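Local atomic coordinates of NOL1/NOP2/sun family protein (Enterococcus faecium, PDB entry 3M4X), a protein that probably methylates ribosomal RNA, transferring a methyl group to a cytosine base as in related RsmF-type enzymes of the NOL1/NOP2/Sun family. Residues G70-V75 / Q90-M95. Residues are numbered along the deposited sequence; the frame is centred on the assembly and turned at random.
Sequences GFLGTV and QEPSAM
The edge of the small antiparallel sheet of the N-terminal RsmF-type domain meets here the turn that leads into helix 95-101, with L72 touching P92 and selenomethionine M95 lying against G70. The L72 contact is purely apolar: its CD2 branch rests 3.9 Å from CG of the P92 ring, and the two side chains cross at about a right angle. M95 makes the second touch, along the strand from L72. Its CG stands anti to the carbonyl carbon (chi1 -62°), and the chain runs extended beyond it. This carries SE of M95 to 4.1 Å from the bare CA of G70. CE of M95 ends 4.3 Å from the carbonyl O of F71. No hydrogen bond joins the two segments; the turn has its own ties, as the E91 carboxylate folds back to accept weak hydrogen bonds from the backbone N of S93 and of A94. The side chain of F71 leaves the strand away from the turn, and its ring meets W42 and touches L50 and V53 of helix 49-56. Strand 70-72 pairs with the central strand 39-41, whose R41 touches M95 and hydrogen-bonds Q90 OE1 through NE, and S93 OG hydrogen-bonds H295 ND1 at the start of strand 295-302 in the methyltransferase sheet.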
loop_
_atom_site.group_PDB
_atom_site.type_symbol
_atom_site.label_atom_id
_atom_site.label_comp_id
_atom_site.label_asym_id
_atom_site.label_seq_id
_atom_site.Cartn_x
_atom_site.Cartn_y
_atom_site.Cartn_z
ATOM N N GLY A 70 -8.943 -5.839 -9.019
ATOM C CA GLY A 70 -10.005 -5.380 -8.147
ATOM C C GLY A 70 -11.343 -6.066 -8.393
ATOM O O GLY A 70 -11.675 -6.468 -9.510
ATOM N N PHE A 71 -12.107 -6.177 -7.315
ATOM C CA PHE A 71 -13.441 -6.746 -7.311
ATOM C C PHE A 71 -14.342 -5.802 -6.530
ATOM O O PHE A 71 -13.898 -5.151 -5.584
ATOM C CB PHE A 71 -13.443 -8.096 -6.584
ATOM C CG PHE A 71 -12.798 -9.210 -7.353
ATOM C CD1 PHE A 71 -11.699 -9.875 -6.835
ATOM C CD2 PHE A 71 -13.296 -9.599 -8.585
ATOM C CE1 PHE A 71 -11.105 -10.910 -7.534
ATOM C CE2 PHE A 71 -12.709 -10.634 -9.293
ATOM C CZ PHE A 71 -11.609 -11.294 -8.766
ATOM N N LEU A 72 -15.614 -5.749 -6.898
ATOM C CA LEU A 72 -16.581 -5.021 -6.090
ATOM C C LEU A 72 -17.038 -5.913 -4.947
ATOM O O LEU A 72 -17.425 -7.069 -5.155
ATOM C CB LEU A 72 -17.782 -4.595 -6.930
ATOM C CG LEU A 72 -17.450 -3.581 -8.023
ATOM C CD1 LEU A 72 -18.742 -3.081 -8.675
ATOM C CD2 LEU A 72 -16.640 -2.420 -7.458
ATOM N N GLY A 73 -16.988 -5.383 -3.735
ATOM C CA GLY A 73 -17.483 -6.127 -2.598
ATOM C C GLY A 73 -16.742 -5.824 -1.317
ATOM O O GLY A 73 -15.955 -4.892 -1.251
ATOM N N THR A 74 -17.009 -6.629 -0.298
ATOM C CA THR A 74 -16.461 -6.424 1.027
ATOM C C THR A 74 -15.627 -7.634 1.444
ATOM O O THR A 74 -15.777 -8.724 0.888
ATOM C CB THR A 74 -17.591 -6.225 2.052
ATOM O OG1 THR A 74 -18.413 -7.403 2.090
ATOM C CG2 THR A 74 -18.451 -5.046 1.659
ATOM N N VAL A 75 -14.757 -7.433 2.429
ATOM C CA VAL A 75 -13.870 -8.481 2.914
ATOM C C VAL A 75 -14.247 -8.959 4.313
ATOM O O VAL A 75 -14.504 -8.147 5.202
ATOM C CB VAL A 75 -12.419 -7.983 2.974
ATOM C CG1 VAL A 75 -11.564 -8.922 3.810
ATOM C CG2 VAL A 75 -11.851 -7.819 1.574
ATOM N N GLN A 90 -10.240 -1.872 -0.398
ATOM C CA GLN A 90 -9.879 -0.548 -0.890
ATOM C C GLN A 90 -11.064 -0.009 -1.678
ATOM O O GLN A 90 -11.656 -0.735 -2.483
ATOM C CB GLN A 90 -8.657 -0.643 -1.801
ATOM C CG GLN A 90 -8.139 0.699 -2.251
ATOM C CD GLN A 90 -6.963 0.597 -3.187
ATOM O OE1 GLN A 90 -6.754 -0.429 -3.841
ATOM N NE2 GLN A 90 -6.183 1.666 -3.265
ATOM N N GLU A 91 -11.437 1.246 -1.450
ATOM C CA GLU A 91 -12.614 1.771 -2.134
ATOM C C GLU A 91 -12.299 1.939 -3.616
ATOM O O GLU A 91 -11.181 2.283 -3.978
ATOM C CB GLU A 91 -13.106 3.064 -1.487
ATOM C CG GLU A 91 -12.522 4.330 -2.055
ATOM C CD GLU A 91 -13.398 4.951 -3.125
ATOM O OE1 GLU A 91 -14.455 4.375 -3.486
ATOM O OE2 GLU A 91 -13.016 6.031 -3.600
ATOM N N PRO A 92 -13.274 1.633 -4.480
ATOM C CA PRO A 92 -13.097 1.553 -5.935
ATOM C C PRO A 92 -12.427 2.728 -6.642
ATOM O O PRO A 92 -11.581 2.480 -7.506
ATOM C CB PRO A 92 -14.523 1.332 -6.439
ATOM C CG PRO A 92 -15.110 0.487 -5.357
ATOM C CD PRO A 92 -14.552 1.029 -4.063
ATOM N N SER A 93 -12.766 3.965 -6.312
ATOM C CA SER A 93 -12.110 5.073 -6.995
ATOM C C SER A 93 -10.679 5.280 -6.500
ATOM O O SER A 93 -9.815 5.735 -7.247
ATOM C CB SER A 93 -12.936 6.369 -6.924
ATOM O OG SER A 93 -12.755 7.059 -5.704
ATOM N N ALA A 94 -10.432 4.942 -5.244
ATOM C CA ALA A 94 -9.082 5.044 -4.690
ATOM C C ALA A 94 -8.092 4.153 -5.461
ATOM O O ALA A 94 -6.905 4.464 -5.567
ATOM C CB ALA A 94 -9.086 4.694 -3.205
HETATM N N MSE A 95 -8.590 3.054 -6.019
HETATM C CA MSE A 95 -7.730 2.139 -6.770
HETATM C C MSE A 95 -7.126 2.800 -8.001
HETATM O O MSE A 95 -6.147 2.302 -8.564
HETATM C CB MSE A 95 -8.502 0.903 -7.204
HETATM C CG MSE A 95 -9.047 0.061 -6.066
HETATM SE SE MSE A 95 -9.883 -1.535 -6.842
HETATM C CE MSE A 95 -10.754 -2.235 -5.235
#